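Local coordinates for type IV pilus biogenesis factor PilY1 (Pseudomonas aeruginosa, PDB 3HX6), which takes part in type IV pilus assembly, twitching motility and adhesion to host cells, apparently regulating pilus retraction by binding and releasing calcium, at residues V241-R255 against Y267-F280. The protein carries 3 engineered substitutions. Residues are numbered along the deposited sequence; the frame is centred on the assembly and turned at random.
Sequences VTGRTGVPNGLSSPR and YAYAGDLQGNLWRF
Q274 reaches from the type I turn D272–G275 into the loop that leads from V241 to strand 251–255, and its amide serves the backbone there as another peptide would. OE1 accepts from R244 N at 2.7 Å, while NE2 donates to R244 O at 2.6 Å and, weakly, to V247 O. With the chain extended beyond CG (chi2 176°), the amide arrives deep in the loop, where it stacks on the N249 amide, the planes 15° apart. With its CG anti to the backbone N (chi1 -156°), N249 sends ND2 to D272 OD1 (3.0 Å), meeting the carboxylate from above its plane. The same oxygen takes W278 NE1 at 2.7 Å and, through its syn lone pair, ND2 of N276, whose OD1 bonds S317 OG; three donors thus grip a buried acceptor and probably stabilise its negative charge. Strands 251–257 and 267–272 form a hairpin in one four-stranded antiparallel blade of the PilY1 beta-propeller, and the loop arrives from strand 235–241 of the preceding sheet. V241 lies over one indole face of W278, though modelled too close for detail. L251 packs alongside, CD1 3.7 Å from W278 CD1 and CD2 3.8 Å from F280 CZ; L225 of strand 223–229 touches L251 and F280.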
ATOM      1  N   VAL A 241     -21.300 -31.518 -15.313  1.00 19.00           N
ATOM      2  CA  VAL A 241     -22.156 -31.571 -14.161  1.00 19.66           C
ATOM      3  C   VAL A 241     -23.536 -31.933 -14.711  1.00 19.36           C
ATOM      4  O   VAL A 241     -23.869 -31.535 -15.824  1.00 17.34           O
ATOM      5  CB  VAL A 241     -22.114 -30.186 -13.491  1.00 22.29           C
ATOM      6  CG1 VAL A 241     -23.455 -29.504 -13.580  1.00 24.52           C
ATOM      7  CG2 VAL A 241     -21.579 -30.321 -12.103  1.00 24.91           C
ATOM      8  N   THR A 242     -24.324 -32.702 -13.961  1.00 17.36           N
ATOM      9  CA  THR A 242     -25.649 -33.093 -14.448  1.00 19.27           C
ATOM     10  C   THR A 242     -26.720 -32.038 -14.190  1.00 18.90           C
ATOM     11  O   THR A 242     -27.269 -31.464 -15.130  1.00 18.99           O
ATOM     12  CB  THR A 242     -26.118 -34.425 -13.818  1.00 21.77           C
ATOM     13  OG1 THR A 242     -25.178 -35.460 -14.134  1.00 23.21           O
ATOM     14  CG2 THR A 242     -27.486 -34.822 -14.360  1.00 20.20           C
ATOM     15  N   GLY A 243     -27.005 -31.778 -12.918  1.00 18.63           N
ATOM     16  CA  GLY A 243     -28.019 -30.797 -12.576  1.00 17.57           C
ATOM     17  C   GLY A 243     -29.375 -31.273 -13.064  1.00 19.45           C
ATOM     18  O   GLY A 243     -29.613 -32.474 -13.183  1.00 17.90           O
ATOM     19  N   ARG A 244     -30.265 -30.330 -13.351  1.00 20.74           N
ATOM     20  CA  ARG A 244     -31.599 -30.656 -13.849  1.00 22.72           C
ATOM     21  C   ARG A 244     -31.520 -30.727 -15.374  1.00 23.21           C
ATOM     22  O   ARG A 244     -31.094 -29.776 -16.015  1.00 24.43           O
ATOM     23  CB  ARG A 244     -32.585 -29.570 -13.414  1.00 23.33           C
ATOM     24  CG  ARG A 244     -32.703 -29.412 -11.900  1.00 24.98           C
ATOM     25  CD  ARG A 244     -32.799 -27.941 -11.528  1.00 27.55           C
ATOM     26  NE  ARG A 244     -33.835 -27.283 -12.307  1.00 31.29           N
ATOM     27  CZ  ARG A 244     -33.895 -25.978 -12.538  1.00 30.31           C
ATOM     28  NH1 ARG A 244     -32.972 -25.159 -12.048  1.00 30.46           N
ATOM     29  NH2 ARG A 244     -34.888 -25.495 -13.266  1.00 36.12           N
ATOM     30  N   THR A 245     -31.923 -31.854 -15.954  1.00 24.48           N
ATOM     31  CA  THR A 245     -31.844 -32.016 -17.407  1.00 24.58           C
ATOM     32  C   THR A 245     -33.048 -31.491 -18.181  1.00 25.52           C
ATOM     33  O   THR A 245     -34.119 -31.258 -17.616  1.00 25.28           O
ATOM     34  CB  THR A 245     -31.624 -33.493 -17.790  1.00 23.61           C
ATOM     35  OG1 THR A 245     -32.701 -34.289 -17.280  1.00 21.77           O
ATOM     36  CG2 THR A 245     -30.307 -34.000 -17.213  1.00 22.49           C
ATOM     37  N   GLY A 246     -32.858 -31.302 -19.483  1.00 26.37           N
ATOM     38  CA  GLY A 246     -33.933 -30.795 -20.318  1.00 28.98           C
ATOM     39  C   GLY A 246     -34.219 -29.328 -20.055  1.00 30.12           C
ATOM     40  O   GLY A 246     -35.156 -28.754 -20.620  1.00 31.75           O
ATOM     41  N   VAL A 247     -33.420 -28.723 -19.181  1.00 28.33           N
ATOM     42  CA  VAL A 247     -33.564 -27.307 -18.843  1.00 26.63           C
ATOM     43  C   VAL A 247     -32.221 -26.632 -19.117  1.00 24.21           C
ATOM     44  O   VAL A 247     -31.183 -27.109 -18.675  1.00 24.29           O
ATOM     45  CB  VAL A 247     -33.945 -27.112 -17.346  1.00 26.56           C
ATOM     46  CG1 VAL A 247     -33.782 -25.649 -16.942  1.00 26.67           C
ATOM     47  CG2 VAL A 247     -35.389 -27.545 -17.120  1.00 27.99           C
ATOM     48  N   PRO A 248     -32.225 -25.517 -19.857  1.00 24.33           N
ATOM     49  CA  PRO A 248     -30.976 -24.815 -20.166  1.00 22.64           C
ATOM     50  C   PRO A 248     -30.052 -24.645 -18.959  1.00 20.90           C
ATOM     51  O   PRO A 248     -30.507 -24.334 -17.857  1.00 18.94           O
ATOM     52  CB  PRO A 248     -31.462 -23.472 -20.701  1.00 23.36           C
ATOM     53  CG  PRO A 248     -32.752 -23.836 -21.374  1.00 25.03           C
ATOM     54  CD  PRO A 248     -33.390 -24.773 -20.371  1.00 24.53           C
ATOM     55  N   ASN A 249     -28.759 -24.873 -19.171  1.00 17.19           N
ATOM     56  CA  ASN A 249     -27.774 -24.704 -18.112  1.00 18.33           C
ATOM     57  C   ASN A 249     -26.454 -24.237 -18.719  1.00 17.69           C
ATOM     58  O   ASN A 249     -26.272 -24.260 -19.937  1.00 17.48           O
ATOM     59  CB  ASN A 249     -27.548 -26.010 -17.334  1.00 15.28           C
ATOM     60  CG  ASN A 249     -27.008 -25.761 -15.923  1.00 19.20           C
ATOM     61  OD1 ASN A 249     -26.799 -24.614 -15.525  1.00 16.59           O
ATOM     62  ND2 ASN A 249     -26.787 -26.835 -15.162  1.00 15.04           N
ATOM     63  N   GLY A 250     -25.545 -23.813 -17.849  1.00 15.86           N
ATOM     64  CA  GLY A 250     -24.240 -23.330 -18.260  1.00 12.17           C
ATOM     65  C   GLY A 250     -23.497 -23.048 -16.969  1.00 12.47           C
ATOM     66  O   GLY A 250     -24.102 -22.565 -16.008  1.00 11.91           O
ATOM     67  N   LEU A 251     -22.206 -23.356 -16.916  1.00 10.66           N
ATOM     68  CA  LEU A 251     -21.451 -23.120 -15.693  1.00 11.55           C
ATOM     69  C   LEU A 251     -20.864 -21.711 -15.688  1.00 11.97           C
ATOM     70  O   LEU A 251     -20.362 -21.246 -16.703  1.00 10.75           O
ATOM     71  CB  LEU A 251     -20.327 -24.149 -15.546  1.00 11.88           C
ATOM     72  CG  LEU A 251     -19.710 -24.176 -14.146  1.00 10.84           C
ATOM     73  CD1 LEU A 251     -20.767 -24.681 -13.157  1.00  8.96           C
ATOM     74  CD2 LEU A 251     -18.492 -25.080 -14.121  1.00  9.71           C
ATOM     75  N   SER A 252     -20.913 -21.045 -14.538  1.00 12.63           N
ATOM     76  CA  SER A 252     -20.405 -19.681 -14.421  1.00 12.81           C
ATOM     77  C   SER A 252     -18.981 -19.590 -13.874  1.00 13.44           C
ATOM     78  O   SER A 252     -18.264 -20.591 -13.818  1.00 11.52           O
ATOM     79  CB  SER A 252     -21.352 -18.856 -13.547  1.00 14.71           C
ATOM     80  OG  SER A 252     -22.662 -18.874 -14.092  1.00 15.41           O
ATOM     81  N   SER A 253     -18.590 -18.381 -13.464  1.00 13.55           N
ATOM     82  CA  SER A 253     -17.252 -18.108 -12.943  1.00 12.07           C
ATOM     83  C   SER A 253     -16.874 -18.961 -11.741  1.00 12.32           C
ATOM     84  O   SER A 253     -17.567 -18.971 -10.725  1.00 10.90           O
ATOM     85  CB  SER A 253     -17.134 -16.629 -12.558  1.00 13.56           C
ATOM     86  OG  SER A 253     -17.661 -15.796 -13.574  1.00 15.55           O
ATOM     87  N   PRO A 254     -15.746 -19.681 -11.832  1.00 13.09           N
ATOM     88  CA  PRO A 254     -15.358 -20.510 -10.687  1.00 12.94           C
ATOM     89  C   PRO A 254     -14.469 -19.772  -9.700  1.00 15.45           C
ATOM     90  O   PRO A 254     -13.859 -18.750 -10.036  1.00 15.40           O
ATOM     91  CB  PRO A 254     -14.609 -21.662 -11.342  1.00 11.65           C
ATOM     92  CG  PRO A 254     -13.884 -20.955 -12.460  1.00 12.91           C
ATOM     93  CD  PRO A 254     -14.948 -20.016 -13.025  1.00  9.04           C
ATOM     94  N   ARG A 255     -14.420 -20.287  -8.475  1.00 12.29           N
ATOM     95  CA  ARG A 255     -13.548 -19.749  -7.447  1.00 12.52           C
ATOM     96  C   ARG A 255     -12.683 -20.942  -7.036  1.00 14.41           C
ATOM     97  O   ARG A 255     -13.193 -21.970  -6.587  1.00 12.37           O
ATOM     98  CB  ARG A 255     -14.339 -19.254  -6.235  1.00 13.81           C
ATOM     99  CG  ARG A 255     -13.457 -18.816  -5.057  1.00 14.53           C
ATOM    100  CD  ARG A 255     -12.620 -17.575  -5.390  1.00 16.36           C
ATOM    101  NE  ARG A 255     -13.475 -16.458  -5.773  1.00 19.79           N
ATOM    102  CZ  ARG A 255     -13.037 -15.258  -6.144  1.00 23.75           C
ATOM    103  NH1 ARG A 255     -11.734 -15.001  -6.181  1.00 23.55           N
ATOM    104  NH2 ARG A 255     -13.906 -14.319  -6.499  1.00 21.32           N
ATOM    105  N   TYR A 267      -9.559 -27.307  -4.869  1.00 13.13           N
ATOM    106  CA  TYR A 267     -10.975 -27.423  -5.211  1.00 14.31           C
ATOM    107  C   TYR A 267     -11.375 -26.226  -6.056  1.00 13.11           C
ATOM    108  O   TYR A 267     -10.674 -25.218  -6.098  1.00 13.28           O
ATOM    109  CB  TYR A 267     -11.864 -27.379  -3.963  1.00 15.30           C
ATOM    110  CG  TYR A 267     -11.629 -28.447  -2.924  1.00 16.51           C
ATOM    111  CD1 TYR A 267     -12.034 -29.764  -3.138  1.00 15.12           C
ATOM    112  CD2 TYR A 267     -11.046 -28.125  -1.699  1.00 15.71           C
ATOM    113  CE1 TYR A 267     -11.870 -30.732  -2.156  1.00 16.71           C
ATOM    114  CE2 TYR A 267     -10.878 -29.082  -0.711  1.00 16.42           C
ATOM    115  CZ  TYR A 267     -11.291 -30.380  -0.943  1.00 15.62           C
ATOM    116  OH  TYR A 267     -11.123 -31.316   0.041  1.00 18.59           O
ATOM    117  N   ALA A 268     -12.527 -26.337  -6.700  1.00 13.15           N
ATOM    118  CA  ALA A 268     -13.067 -25.251  -7.495  1.00 13.39           C
ATOM    119  C   ALA A 268     -14.545 -25.223  -7.145  1.00 14.64           C
ATOM    120  O   ALA A 268     -15.164 -26.273  -6.971  1.00 13.83           O
ATOM    121  CB  ALA A 268     -12.879 -25.521  -8.996  1.00 12.95           C
ATOM    122  N   TYR A 269     -15.092 -24.023  -7.004  1.00 13.67           N
ATOM    123  CA  TYR A 269     -16.505 -23.852  -6.697  1.00 13.13           C
ATOM    124  C   TYR A 269     -17.084 -22.965  -7.791  1.00 13.52           C
ATOM    125  O   TYR A 269     -16.475 -21.969  -8.176  1.00 12.17           O
ATOM    126  CB  TYR A 269     -16.704 -23.159  -5.348  1.00 11.90           C
ATOM    127  CG  TYR A 269     -16.278 -23.965  -4.144  1.00 11.19           C
ATOM    128  CD1 TYR A 269     -14.942 -24.013  -3.744  1.00 11.22           C
ATOM    129  CD2 TYR A 269     -17.223 -24.629  -3.366  1.00 10.90           C
ATOM    130  CE1 TYR A 269     -14.560 -24.696  -2.579  1.00 11.80           C
ATOM    131  CE2 TYR A 269     -16.855 -25.316  -2.208  1.00 10.22           C
ATOM    132  CZ  TYR A 269     -15.523 -25.340  -1.818  1.00 13.86           C
ATOM    133  OH  TYR A 269     -15.163 -25.979  -0.648  1.00 11.58           O
ATOM    134  N   ALA A 270     -18.259 -23.323  -8.291  1.00 12.07           N
ATOM    135  CA  ALA A 270     -18.879 -22.538  -9.345  1.00 11.50           C
ATOM    136  C   ALA A 270     -20.384 -22.752  -9.397  1.00 11.41           C
ATOM    137  O   ALA A 270     -20.866 -23.874  -9.247  1.00 11.39           O
ATOM    138  CB  ALA A 270     -18.248 -22.908 -10.703  1.00 10.73           C
ATOM    139  N   GLY A 271     -21.126 -21.672  -9.597  1.00 11.91           N
ATOM    140  CA  GLY A 271     -22.567 -21.795  -9.702  1.00 13.07           C
ATOM    141  C   GLY A 271     -22.903 -21.957 -11.172  1.00 13.77           C
ATOM    142  O   GLY A 271     -22.017 -21.852 -12.028  1.00 11.85           O
ATOM    143  N   ASP A 272     -24.165 -22.238 -11.481  1.00 13.22           N
ATOM    144  CA  ASP A 272     -24.563 -22.382 -12.872  1.00 11.91           C
ATOM    145  C   ASP A 272     -25.880 -21.642 -13.122  1.00 12.95           C
ATOM    146  O   ASP A 272     -26.462 -21.069 -12.196  1.00 11.28           O
ATOM    147  CB  ASP A 272     -24.665 -23.868 -13.253  1.00 11.81           C
ATOM    148  CG  ASP A 272     -25.783 -24.598 -12.524  1.00 17.44           C
ATOM    149  OD1 ASP A 272     -25.781 -25.853 -12.563  1.00 17.45           O
ATOM    150  OD2 ASP A 272     -26.661 -23.936 -11.924  1.00 13.11           O
ATOM    151  N   LEU A 273     -26.334 -21.633 -14.371  1.00 12.55           N
ATOM    152  CA  LEU A 273     -27.571 -20.948 -14.724  1.00 15.82           C
ATOM    153  C   LEU A 273     -28.776 -21.540 -14.013  1.00 14.98           C
ATOM    154  O   LEU A 273     -29.804 -20.885 -13.877  1.00 15.02           O
ATOM    155  CB  LEU A 273     -27.801 -21.003 -16.239  1.00 17.50           C
ATOM    156  CG  LEU A 273     -26.764 -20.281 -17.104  1.00 19.87           C
ATOM    157  CD1 LEU A 273     -27.128 -20.428 -18.576  1.00 20.34           C
ATOM    158  CD2 LEU A 273     -26.705 -18.809 -16.709  1.00 19.97           C
ATOM    159  N   GLN A 274     -28.642 -22.779 -13.553  1.00 14.64           N
ATOM    160  CA  GLN A 274     -29.735 -23.453 -12.862  1.00 13.25           C
ATOM    161  C   GLN A 274     -29.789 -23.163 -11.376  1.00 13.83           C
ATOM    162  O   GLN A 274     -30.709 -23.604 -10.686  1.00 16.49           O
ATOM    163  CB  GLN A 274     -29.644 -24.960 -13.082  1.00 12.85           C
ATOM    164  CG  GLN A 274     -30.280 -25.414 -14.381  1.00 12.44           C
ATOM    165  CD  GLN A 274     -30.092 -26.888 -14.629  1.00 14.75           C
ATOM    166  OE1 GLN A 274     -29.810 -27.653 -13.705  1.00 16.31           O
ATOM    167  NE2 GLN A 274     -30.262 -27.307 -15.879  1.00 13.73           N
ATOM    168  N   GLY A 275     -28.802 -22.426 -10.883  1.00 12.70           N
ATOM    169  CA  GLY A 275     -28.769 -22.095  -9.473  1.00 11.22           C
ATOM    170  C   GLY A 275     -28.029 -23.102  -8.620  1.00 12.75           C
ATOM    171  O   GLY A 275     -28.050 -23.015  -7.391  1.00 14.57           O
ATOM    172  N   ASN A 276     -27.376 -24.070  -9.251  1.00 11.97           N
ATOM    173  CA  ASN A 276     -26.629 -25.065  -8.492  1.00 11.55           C
ATOM    174  C   ASN A 276     -25.238 -24.530  -8.188  1.00 12.71           C
ATOM    175  O   ASN A 276     -24.594 -23.954  -9.059  1.00 13.21           O
ATOM    176  CB  ASN A 276     -26.487 -26.358  -9.292  1.00  9.86           C
ATOM    177  CG  ASN A 276     -27.818 -26.936  -9.693  1.00 14.84           C
ATOM    178  OD1 ASN A 276     -28.591 -27.384  -8.846  1.00 14.71           O
ATOM    179  ND2 ASN A 276     -28.103 -26.921 -10.995  1.00 11.33           N
ATOM    180  N   LEU A 277     -24.780 -24.710  -6.953  1.00 12.40           N
ATOM    181  CA  LEU A 277     -23.436 -24.277  -6.581  1.00 13.48           C
ATOM    182  C   LEU A 277     -22.632 -25.574  -6.543  1.00 12.71           C
ATOM    183  O   LEU A 277     -22.787 -26.394  -5.634  1.00 12.92           O
ATOM    184  CB  LEU A 277     -23.437 -23.596  -5.207  1.00 11.54           C
ATOM    185  CG  LEU A 277     -22.194 -22.797  -4.776  1.00 12.04           C
ATOM    186  CD1 LEU A 277     -20.980 -23.713  -4.686  1.00 11.59           C
ATOM    187  CD2 LEU A 277     -21.943 -21.661  -5.758  1.00 10.94           C
ATOM    188  N   TRP A 278     -21.781 -25.763  -7.541  1.00 11.97           N
ATOM    189  CA  TRP A 278     -20.992 -26.982  -7.634  1.00 12.51           C
ATOM    190  C   TRP A 278     -19.597 -26.877  -7.050  1.00 13.46           C
ATOM    191  O   TRP A 278     -19.013 -25.802  -7.018  1.00 12.13           O
ATOM    192  CB  TRP A 278     -20.829 -27.398  -9.100  1.00 12.55           C
ATOM    193  CG  TRP A 278     -22.104 -27.553  -9.851  1.00 13.82           C
ATOM    194  CD1 TRP A 278     -22.692 -26.635 -10.673  1.00 11.84           C
ATOM    195  CD2 TRP A 278     -22.965 -28.695  -9.838  1.00 12.89           C
ATOM    196  NE1 TRP A 278     -23.873 -27.139 -11.179  1.00 11.86           N
ATOM    197  CE2 TRP A 278     -24.064 -28.401 -10.681  1.00 12.42           C
ATOM    198  CE3 TRP A 278     -22.914 -29.942  -9.195  1.00 15.21           C
ATOM    199  CZ2 TRP A 278     -25.107 -29.310 -10.898  1.00 13.32           C
ATOM    200  CZ3 TRP A 278     -23.953 -30.851  -9.412  1.00 14.73           C
ATOM    201  CH2 TRP A 278     -25.035 -30.528 -10.259  1.00 16.07           C
ATOM    202  N   ARG A 279     -19.078 -28.003  -6.567  1.00 12.78           N
ATOM    203  CA  ARG A 279     -17.703 -28.037  -6.106  1.00 12.09           C
ATOM    204  C   ARG A 279     -17.068 -29.141  -6.934  1.00 13.14           C
ATOM    205  O   ARG A 279     -17.727 -30.125  -7.294  1.00 10.50           O
ATOM    206  CB  ARG A 279     -17.553 -28.375  -4.625  1.00 12.39           C
ATOM    207  CG  ARG A 279     -16.138 -28.023  -4.137  1.00 12.67           C
ATOM    208  CD  ARG A 279     -15.836 -28.519  -2.732  1.00 11.55           C
ATOM    209  NE  ARG A 279     -15.567 -29.952  -2.701  1.00 12.36           N
ATOM    210  CZ  ARG A 279     -15.297 -30.629  -1.589  1.00 15.73           C
ATOM    211  NH1 ARG A 279     -15.264 -29.999  -0.420  1.00 12.33           N
ATOM    212  NH2 ARG A 279     -15.048 -31.930  -1.644  1.00 11.71           N
ATOM    213  N   PHE A 280     -15.792 -28.965  -7.245  1.00 10.88           N
ATOM    214  CA  PHE A 280     -15.050 -29.926  -8.034  1.00 11.51           C
ATOM    215  C   PHE A 280     -13.783 -30.246  -7.263  1.00 12.80           C
ATOM    216  O   PHE A 280     -13.152 -29.348  -6.710  1.00 13.55           O
ATOM    217  CB  PHE A 280     -14.682 -29.315  -9.391  1.00 10.41           C
ATOM    218  CG  PHE A 280     -15.871 -28.846 -10.198  1.00 10.42           C
ATOM    219  CD1 PHE A 280     -16.429 -29.659 -11.176  1.00  9.16           C
ATOM    220  CD2 PHE A 280     -16.432 -27.586  -9.971  1.00 11.62           C
ATOM    221  CE1 PHE A 280     -17.532 -29.230 -11.926  1.00 10.66           C
ATOM    222  CE2 PHE A 280     -17.535 -27.144 -10.711  1.00  9.51           C
ATOM    223  CZ  PHE A 280     -18.087 -27.970 -11.692  1.00  9.48           C
TER
HETATM  224  O   HOH W   1     -20.151 -19.116 -10.149  1.00 14.17           O